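Local coordinates for siderophore-interacting protein (Aeromonas hydrophila, PDB 6K2L) that binds FAD and probably reduces the iron of ferric siderophores, so that the metal can be released inside the cell, at residues A[131-135]-A[154-158]; A[138-142]-A[204-210]; A[214-220]-A[242-248]. The protein carries 1 engineered substitution. All blocks are in the same frame, centred on the assembly; numbering follows the deposited sequence.

How the contacts relate
All three contacts gather round the parallel sheet that follows the antiparallel barrel, a two-domain build like that of the ferredoxin reductases. Contact 1 closes before contact 3 opens, and its segments alternate along the chain with those of contact 2. Their centres lie about 16 Å apart (1 and 2) and 12 Å apart (1 and 3, and 2 and 3). Strands 138-144 and 214-218 are neighbours in the sheet: contact 2 lies on the face bearing Tyr140, contact 1 on the opposite face, bearing Tyr139 and Trp217, and contact 3 adds edge strand 243-245. The loop after that strand, in contact 3, places Tyr248 against the flavin.

Contact 1. Residues A[131-135]-A[154-158]; sequences PMLQP and MAEVM
Residues 131-135 form an irregular loop, turned at Met132 (phi/psi -59/-59) and extended from Leu133 to Pro135, whereas 154-158 brings the last turn of helix 148-155 to its end. Glu156 is the first residue to leave helical angles, and the chain winds on through two backbone hydrogen bonds from residue i+3 to i, Val157 N to Met154 O and Met158 N to Ala155 O, each 3.2 Å. The backbones come nearest at Leu133 and Met154, whose CA atoms are 5.5 Å apart, and no hydrogen bond crosses. Leu133 (chi1 t, chi2 p) points at the helix end: its CB meets Met154 CG at 3.7 Å, while its CD2 lies 3.8 Å from Val157 CG2 and 3.9 Å from Met158 CG. This loop is the link from barrel strand 120-123 to strand 138-144 of the parallel sheet, so the contact packs an interdomain connection against the first helix of an alpha/beta domain. Met154 (m, t, m) extends toward the loop until its SD is 3.5 Å from Met132 CG; unbranched thioether chains suit this spot, bending to fill an uneven buried gap. Met132 (t, p, p) then leads its own end away from the helix. Met154 and Met158 also touch Met141 of strand 138-144, and Leu133 and Met158 lie against Tyr139. At the edge, Glu156 turns from the loop to form a salt bridge with Arg86 of the barrel.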
# COMPACT_ATOMS: atom_id res chain seq x y z
N PRO A 131 -4.86 6.31 -4.46
CA PRO A 131 -6.18 6.95 -4.45
C PRO A 131 -7.33 6.02 -4.06
O PRO A 131 -8.33 6.54 -3.57
CB PRO A 131 -6.36 7.42 -5.91
CG PRO A 131 -4.99 7.56 -6.44
CD PRO A 131 -4.15 6.51 -5.74
N MET A 132 -7.19 4.70 -4.27
CA MET A 132 -8.33 3.78 -4.25
C MET A 132 -9.06 3.80 -2.90
O MET A 132 -10.26 4.09 -2.82
CB MET A 132 -7.86 2.36 -4.59
CG MET A 132 -8.96 1.40 -5.13
SD MET A 132 -9.64 1.73 -6.79
CE MET A 132 -8.14 2.09 -7.73
N LEU A 133 -8.35 3.50 -1.81
CA LEU A 133 -8.93 3.65 -0.48
C LEU A 133 -8.89 5.13 -0.11
O LEU A 133 -7.81 5.73 -0.02
CB LEU A 133 -8.18 2.81 0.56
CG LEU A 133 -8.73 3.00 1.98
CD1 LEU A 133 -9.98 2.19 2.14
CD2 LEU A 133 -7.71 2.59 3.02
N GLN A 134 -10.06 5.71 0.11
CA GLN A 134 -10.23 7.11 0.45
C GLN A 134 -10.32 7.27 1.96
O GLN A 134 -10.94 6.43 2.63
CB GLN A 134 -11.50 7.66 -0.20
CG GLN A 134 -11.59 9.17 -0.20
CD GLN A 134 -12.83 9.67 -0.90
OE1 GLN A 134 -13.12 9.28 -2.03
NE2 GLN A 134 -13.58 10.53 -0.21
N PRO A 135 -9.71 8.31 2.53
CA PRO A 135 -9.82 8.52 3.99
C PRO A 135 -11.27 8.69 4.43
O PRO A 135 -12.04 9.46 3.85
CB PRO A 135 -8.99 9.79 4.23
CG PRO A 135 -8.74 10.38 2.85
CD PRO A 135 -8.73 9.22 1.91
N MET A 154 -7.20 -2.79 -0.58
CA MET A 154 -7.64 -1.63 0.20
C MET A 154 -7.75 -1.98 1.69
O MET A 154 -7.39 -1.16 2.55
CB MET A 154 -8.99 -1.11 -0.32
CG MET A 154 -8.93 -0.11 -1.51
SD MET A 154 -10.52 0.55 -2.11
CE MET A 154 -11.61 -0.87 -2.05
N ALA A 155 -8.23 -3.19 2.00
CA ALA A 155 -8.37 -3.61 3.38
C ALA A 155 -7.04 -3.65 4.09
O ALA A 155 -6.93 -3.25 5.25
CB ALA A 155 -9.02 -4.98 3.45
N GLU A 156 -5.99 -4.11 3.41
CA GLU A 156 -4.78 -4.20 4.23
C GLU A 156 -4.08 -2.85 4.46
O GLU A 156 -3.02 -2.82 5.10
CB GLU A 156 -3.81 -5.23 3.66
CG GLU A 156 -3.34 -5.01 2.26
CD GLU A 156 -2.91 -6.32 1.57
OE1 GLU A 156 -3.15 -7.43 2.13
OE2 GLU A 156 -2.32 -6.23 0.47
N VAL A 157 -4.63 -1.71 4.03
CA VAL A 157 -4.06 -0.44 4.44
C VAL A 157 -5.10 0.46 5.13
O VAL A 157 -4.92 1.67 5.21
CB VAL A 157 -3.41 0.28 3.25
CG1 VAL A 157 -2.40 -0.62 2.58
CG2 VAL A 157 -4.47 0.72 2.28
N MET A 158 -6.20 -0.13 5.60
CA MET A 158 -7.18 0.57 6.42
C MET A 158 -6.67 0.71 7.86
O MET A 158 -6.07 -0.22 8.40
CB MET A 158 -8.51 -0.19 6.44
CG MET A 158 -9.37 -0.15 5.19
SD MET A 158 -11.06 -0.75 5.50
CE MET A 158 -10.74 -2.39 5.90

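Contact 2. Residues A[138-142]-A[204-210]; sequences HYYMV and FTSLPLE
Residues 138-142 are a regular beta strand, so alternate side chains, those of His138, Tyr140 and Val142, point at 204-210. That second segment starts in the closing turn of helix 198-205 and becomes extended from Leu207 to Glu210. The CA atoms pair at long spacing, as suits a strand packed against a neighbouring layer: His138 with Glu210 at 7.0 Å, Tyr140 with Leu209 at 8.1 Å, Val142 with Phe204 at 8.6 Å. Large side chains fill the gap. Phe204, with chi1 at -142° between wells, lays its ring over Val142 (chi1 t), whose CG2 sits 3.7 Å from the ring centroid in a CH-pi contact; the rim of the same ring meets Tyr140, CE2 being 3.9 Å from Tyr140 CB. Tyr140 (chi1 m) stretches outward into the hollow between Phe204 and Leu209, with Phe204 CZ at its edge and Leu209 CD2 over its face, 3.8 Å from its centroid. Beyond, Glu210 rests its CG squarely on His138, 3.6 Å from the imidazole centroid and 7° off the normal. The end of helix 198-205 and the following loop thus pack on one face of the alpha/beta domain's parallel sheet, where Val142, Phe204 and Leu209 also touch helix 222-235. The rings are flat enough to take methyl and methylene groups as knobs, and Tyr140 ends in a hydroxyl that takes the one hydrogen bond between the segments: Glu210 N to Tyr140 OH, 3.0 Å and 170°. Greasy packing therefore supplies most of the contact, while the hydroxyl, as acceptor, takes up an amide in the extended part of 204-210.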
# COMPACT_ATOMS: atom_id res chain seq x y z
N HIS A 138 -15.98 5.43 8.17
CA HIS A 138 -16.84 4.31 7.85
C HIS A 138 -16.62 3.88 6.40
O HIS A 138 -16.42 4.72 5.52
CB HIS A 138 -18.29 4.69 8.11
CG HIS A 138 -18.60 4.83 9.56
ND1 HIS A 138 -18.35 5.99 10.27
CD2 HIS A 138 -19.14 3.96 10.45
CE1 HIS A 138 -18.70 5.82 11.53
NE2 HIS A 138 -19.19 4.60 11.66
N TYR A 139 -16.63 2.57 6.16
CA TYR A 139 -16.39 2.00 4.84
C TYR A 139 -17.45 0.95 4.52
O TYR A 139 -17.66 0.01 5.29
CB TYR A 139 -15.01 1.35 4.77
CG TYR A 139 -13.87 2.32 4.79
CD1 TYR A 139 -13.52 3.03 3.65
CD2 TYR A 139 -13.12 2.50 5.95
CE1 TYR A 139 -12.47 3.92 3.66
CE2 TYR A 139 -12.06 3.39 6.00
CZ TYR A 139 -11.73 4.10 4.85
OH TYR A 139 -10.65 4.97 4.89
N TYR A 140 -18.10 1.09 3.38
CA TYR A 140 -19.16 0.18 2.98
C TYR A 140 -18.87 -0.29 1.57
O TYR A 140 -18.97 0.50 0.62
CB TYR A 140 -20.53 0.85 3.03
CG TYR A 140 -20.82 1.47 4.37
CD1 TYR A 140 -21.23 0.68 5.44
CD2 TYR A 140 -20.67 2.83 4.57
CE1 TYR A 140 -21.51 1.26 6.68
CE2 TYR A 140 -20.93 3.40 5.78
CZ TYR A 140 -21.33 2.62 6.84
OH TYR A 140 -21.58 3.25 8.02
N MET A 141 -18.56 -1.59 1.42
CA MET A 141 -17.93 -2.10 0.22
C MET A 141 -18.69 -3.35 -0.22
O MET A 141 -19.02 -4.20 0.61
CB MET A 141 -16.47 -2.40 0.53
CG MET A 141 -15.60 -1.14 0.84
SD MET A 141 -13.86 -1.60 0.82
CE MET A 141 -13.16 -0.61 2.19
N VAL A 142 -18.98 -3.47 -1.52
CA VAL A 142 -19.61 -4.68 -2.05
C VAL A 142 -18.84 -5.09 -3.30
O VAL A 142 -18.34 -4.23 -4.04
CB VAL A 142 -21.12 -4.48 -2.36
CG1 VAL A 142 -21.70 -5.66 -3.08
CG2 VAL A 142 -21.94 -4.22 -1.07
N PHE A 204 -27.52 -5.98 2.66
CA PHE A 204 -26.78 -4.72 2.73
C PHE A 204 -27.70 -3.53 2.85
O PHE A 204 -27.31 -2.52 3.46
CB PHE A 204 -25.86 -4.52 1.52
CG PHE A 204 -24.54 -3.87 1.88
CD1 PHE A 204 -23.46 -4.66 2.27
CD2 PHE A 204 -24.40 -2.49 1.89
CE1 PHE A 204 -22.25 -4.08 2.64
CE2 PHE A 204 -23.20 -1.90 2.25
CZ PHE A 204 -22.11 -2.71 2.63
N THR A 205 -28.90 -3.61 2.28
CA THR A 205 -29.83 -2.51 2.44
C THR A 205 -30.42 -2.48 3.85
O THR A 205 -30.79 -1.39 4.32
CB THR A 205 -30.93 -2.58 1.37
OG1 THR A 205 -31.56 -3.88 1.39
CG2 THR A 205 -30.34 -2.33 -0.03
N SER A 206 -30.49 -3.63 4.54
CA SER A 206 -30.91 -3.66 5.94
C SER A 206 -29.94 -2.97 6.90
O SER A 206 -30.34 -2.67 8.03
CB SER A 206 -31.13 -5.10 6.43
OG SER A 206 -29.91 -5.77 6.76
N LEU A 207 -28.66 -2.74 6.51
CA LEU A 207 -27.71 -2.20 7.49
C LEU A 207 -27.87 -0.69 7.62
O LEU A 207 -28.04 0.02 6.63
CB LEU A 207 -26.27 -2.52 7.13
CG LEU A 207 -25.89 -3.95 6.73
CD1 LEU A 207 -24.63 -3.92 5.85
CD2 LEU A 207 -25.70 -4.87 7.94
N PRO A 208 -27.78 -0.16 8.84
CA PRO A 208 -27.72 1.29 9.01
C PRO A 208 -26.40 1.86 8.51
O PRO A 208 -25.32 1.39 8.88
CB PRO A 208 -27.87 1.48 10.53
CG PRO A 208 -27.32 0.20 11.10
CD PRO A 208 -27.73 -0.88 10.13
N LEU A 209 -26.48 2.89 7.68
CA LEU A 209 -25.31 3.46 7.04
C LEU A 209 -25.09 4.89 7.54
O LEU A 209 -26.03 5.66 7.69
CB LEU A 209 -25.47 3.47 5.51
CG LEU A 209 -25.87 2.14 4.86
CD1 LEU A 209 -26.39 2.37 3.45
CD2 LEU A 209 -24.71 1.16 4.87
N GLU A 210 -23.83 5.22 7.80
CA GLU A 210 -23.45 6.58 8.08
C GLU A 210 -23.32 7.38 6.80
O GLU A 210 -22.64 6.95 5.86
CB GLU A 210 -22.12 6.59 8.82
CG GLU A 210 -22.24 5.90 10.17
CD GLU A 210 -22.93 6.78 11.20
OE1 GLU A 210 -22.87 8.02 11.04
OE2 GLU A 210 -23.52 6.21 12.17

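Contact 3. Residues A[214-220]-A[242-248]; sequences SYFWFGG and RVYAVPY. With FAD (flavin-adenine dinucleotide), chain C.
A parallel beta-alpha-beta unit, strand 214-218, helix 222-235 and strand 243-245, joins these segments and ends at the FAD pocket. The axes run 4.6 Å apart and 1° from parallel, with Phe216 opposite Val243, Trp217 opposite Tyr244 and Phe218 opposite Ala245. The ladder is Phe216 N to Arg242 O (3.0 Å), Tyr244 N to Phe216 O (2.6 Å), Phe218 N to Tyr244 O (2.7 Å) and Val246 N to Phe218 O (3.0 Å); beyond it, Tyr248 N reaches Gly220 O at 2.6 Å. Trp217 and Tyr244 (both chi1 t) form an offset stack, five-membered ring to phenol, centroids 3.8 Å apart. Tyr248 OH donates to Tyr244 OH at 3.1 Å. One Tyr248 face meets the flavin, CG to FAD C9 at 3.3 Å; Gly219 and Gly220 lie over the other. A CB on Gly219 would strike Trp217 CH2; on Gly220 (phi/psi 91/-157) it would jam against the preceding carbonyl. Helix 148-155 packs on Trp217 and Tyr248, helix 222-235 covers Phe216, Phe218 and Ala245, and strand 138-144 flanks 214-218 on its other edge.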
# COMPACT_ATOMS: atom_id res chain seq x y z
N SER A 214 -17.91 8.99 5.41
CA SER A 214 -17.94 7.61 4.96
C SER A 214 -17.58 7.52 3.49
O SER A 214 -17.69 8.48 2.74
CB SER A 214 -19.32 6.97 5.22
OG SER A 214 -20.37 7.79 4.78
N TYR A 215 -17.16 6.33 3.09
CA TYR A 215 -16.78 6.02 1.72
C TYR A 215 -17.49 4.74 1.30
O TYR A 215 -17.37 3.71 1.99
CB TYR A 215 -15.27 5.86 1.61
CG TYR A 215 -14.77 5.64 0.20
CD1 TYR A 215 -15.03 6.58 -0.80
CD2 TYR A 215 -14.03 4.50 -0.14
CE1 TYR A 215 -14.57 6.39 -2.09
CE2 TYR A 215 -13.56 4.31 -1.44
CZ TYR A 215 -13.84 5.26 -2.40
OH TYR A 215 -13.39 5.08 -3.68
N PHE A 216 -18.22 4.80 0.20
CA PHE A 216 -18.95 3.67 -0.36
C PHE A 216 -18.24 3.19 -1.61
O PHE A 216 -17.94 3.98 -2.50
CB PHE A 216 -20.39 4.06 -0.68
CG PHE A 216 -21.16 4.55 0.51
CD1 PHE A 216 -20.98 5.84 1.01
CD2 PHE A 216 -22.08 3.71 1.13
CE1 PHE A 216 -21.71 6.28 2.12
CE2 PHE A 216 -22.81 4.15 2.24
CZ PHE A 216 -22.62 5.43 2.74
N TRP A 217 -17.94 1.90 -1.66
CA TRP A 217 -17.17 1.31 -2.75
C TRP A 217 -17.96 0.11 -3.26
O TRP A 217 -18.12 -0.88 -2.53
CB TRP A 217 -15.78 0.90 -2.29
CG TRP A 217 -14.84 0.56 -3.39
CD1 TRP A 217 -13.87 1.36 -3.92
CD2 TRP A 217 -14.76 -0.68 -4.11
NE1 TRP A 217 -13.19 0.70 -4.93
CE2 TRP A 217 -13.72 -0.56 -5.05
CE3 TRP A 217 -15.45 -1.89 -4.02
CZ2 TRP A 217 -13.35 -1.61 -5.90
CZ3 TRP A 217 -15.08 -2.93 -4.86
CH2 TRP A 217 -14.05 -2.78 -5.79
N PHE A 218 -18.47 0.21 -4.49
CA PHE A 218 -19.23 -0.83 -5.16
C PHE A 218 -18.50 -1.19 -6.45
O PHE A 218 -18.30 -0.34 -7.32
CB PHE A 218 -20.66 -0.33 -5.45
CG PHE A 218 -21.36 0.29 -4.25
CD1 PHE A 218 -21.41 -0.37 -3.02
CD2 PHE A 218 -21.99 1.52 -4.35
CE1 PHE A 218 -22.06 0.20 -1.92
CE2 PHE A 218 -22.64 2.10 -3.26
CZ PHE A 218 -22.69 1.43 -2.05
N GLY A 219 -18.05 -2.45 -6.55
CA GLY A 219 -17.40 -2.94 -7.75
C GLY A 219 -17.84 -4.36 -8.04
O GLY A 219 -18.66 -4.93 -7.33
N GLY A 220 -17.26 -4.95 -9.08
CA GLY A 220 -17.73 -6.27 -9.47
C GLY A 220 -18.84 -6.22 -10.49
O GLY A 220 -19.01 -5.21 -11.18
N ARG A 242 -17.62 10.58 -2.68
CA ARG A 242 -17.47 9.58 -1.63
C ARG A 242 -18.22 8.29 -1.95
O ARG A 242 -18.47 7.48 -1.05
CB ARG A 242 -17.90 10.15 -0.29
CG ARG A 242 -16.79 11.01 0.28
CD ARG A 242 -17.29 12.02 1.28
NE ARG A 242 -18.23 11.43 2.21
CZ ARG A 242 -19.54 11.68 2.22
NH1 ARG A 242 -20.05 12.52 1.33
NH2 ARG A 242 -20.32 11.09 3.13
N VAL A 243 -18.58 8.09 -3.21
CA VAL A 243 -19.19 6.86 -3.69
C VAL A 243 -18.39 6.40 -4.90
O VAL A 243 -18.28 7.14 -5.89
CB VAL A 243 -20.67 7.03 -4.06
CG1 VAL A 243 -21.24 5.69 -4.54
CG2 VAL A 243 -21.48 7.56 -2.88
N TYR A 244 -17.83 5.21 -4.83
CA TYR A 244 -17.23 4.54 -5.98
C TYR A 244 -18.24 3.48 -6.44
O TYR A 244 -18.66 2.62 -5.65
CB TYR A 244 -15.87 3.96 -5.58
CG TYR A 244 -15.16 3.09 -6.59
CD1 TYR A 244 -15.56 1.76 -6.82
CD2 TYR A 244 -14.06 3.58 -7.28
CE1 TYR A 244 -14.88 0.96 -7.73
CE2 TYR A 244 -13.37 2.80 -8.20
CZ TYR A 244 -13.79 1.49 -8.42
OH TYR A 244 -13.10 0.71 -9.32
N ALA A 245 -18.67 3.57 -7.69
CA ALA A 245 -19.63 2.61 -8.26
C ALA A 245 -19.20 2.33 -9.69
O ALA A 245 -19.56 3.07 -10.62
CB ALA A 245 -21.07 3.11 -8.19
N VAL A 246 -18.42 1.27 -9.87
CA VAL A 246 -17.84 0.92 -11.15
C VAL A 246 -18.21 -0.54 -11.41
O VAL A 246 -17.76 -1.42 -10.66
CB VAL A 246 -16.31 1.09 -11.16
CG1 VAL A 246 -15.75 0.58 -12.45
CG2 VAL A 246 -15.93 2.52 -10.93
N PRO A 247 -19.02 -0.85 -12.42
CA PRO A 247 -19.29 -2.27 -12.72
C PRO A 247 -18.09 -2.87 -13.43
O PRO A 247 -17.62 -2.34 -14.45
CB PRO A 247 -20.54 -2.22 -13.61
CG PRO A 247 -20.95 -0.73 -13.67
CD PRO A 247 -19.74 0.06 -13.32
N TYR A 248 -17.54 -3.94 -12.85
CA TYR A 248 -16.32 -4.52 -13.40
C TYR A 248 -16.61 -5.36 -14.63
O TYR A 248 -15.74 -5.49 -15.50
CB TYR A 248 -15.60 -5.35 -12.34
CG TYR A 248 -14.75 -4.53 -11.37
CD1 TYR A 248 -14.92 -3.16 -11.25
CD2 TYR A 248 -13.79 -5.13 -10.57
CE1 TYR A 248 -14.16 -2.43 -10.38
CE2 TYR A 248 -13.02 -4.40 -9.70
CZ TYR A 248 -13.20 -3.05 -9.61
OH TYR A 248 -12.42 -2.29 -8.75
PA FAD C . -14.48 -11.48 -21.58
O1A FAD C . -13.83 -11.79 -22.89
O2A FAD C . -14.60 -9.99 -21.23
O5B FAD C . -16.00 -12.03 -21.42
C5B FAD C . -16.36 -13.38 -21.79
C4B FAD C . -17.62 -13.84 -21.08
O4B FAD C . -17.31 -14.24 -19.73
C3B FAD C . -18.76 -12.84 -20.97
O3B FAD C . -20.01 -13.51 -21.08
C2B FAD C . -18.55 -12.24 -19.57
O2B FAD C . -19.73 -11.75 -18.93
C1B FAD C . -18.02 -13.44 -18.80
N9A FAD C . -17.08 -13.08 -17.77
C8A FAD C . -16.09 -12.13 -17.85
N7A FAD C . -15.34 -12.03 -16.77
C5A FAD C . -15.88 -12.99 -15.92
C6A FAD C . -15.54 -13.39 -14.62
N6A FAD C . -14.52 -12.88 -13.93
N1A FAD C . -16.29 -14.38 -14.05
C2A FAD C . -17.30 -14.90 -14.75
N3A FAD C . -17.70 -14.61 -15.99
C4A FAD C . -16.95 -13.64 -16.53
N1 FAD C . -11.31 -8.98 -13.09
C2 FAD C . -10.46 -9.82 -12.43
O2 FAD C . -10.52 -11.05 -12.57
N3 FAD C . -9.51 -9.31 -11.57
C4 FAD C . -9.31 -7.98 -11.29
O4 FAD C . -8.42 -7.64 -10.51
C4X FAD C . -10.20 -7.08 -12.00
N5 FAD C . -10.08 -5.78 -11.80
C5X FAD C . -10.93 -4.94 -12.47
C6 FAD C . -10.83 -3.57 -12.26
C7 FAD C . -11.69 -2.68 -12.89
C7M FAD C . -11.52 -1.20 -12.64
C8 FAD C . -12.65 -3.16 -13.79
C8M FAD C . -13.57 -2.22 -14.53
C9 FAD C . -12.75 -4.53 -14.02
C9A FAD C . -11.91 -5.42 -13.37
N10 FAD C . -12.01 -6.81 -13.56
C10 FAD C . -11.18 -7.68 -12.88
C1' FAD C . -13.04 -7.37 -14.46
C2' FAD C . -12.49 -7.96 -15.76
O2' FAD C . -12.04 -6.94 -16.65
C3' FAD C . -13.61 -8.77 -16.43
O3' FAD C . -13.80 -9.97 -15.68
C4' FAD C . -13.35 -9.13 -17.89
O4' FAD C . -14.60 -9.33 -18.54
C5' FAD C . -12.45 -10.34 -18.01
O5' FAD C . -12.10 -10.53 -19.39
P FAD C . -12.13 -11.96 -20.05
O1P FAD C . -11.34 -11.83 -21.36
O2P FAD C . -11.66 -13.01 -19.15
O3P FAD C . -13.67 -12.18 -20.40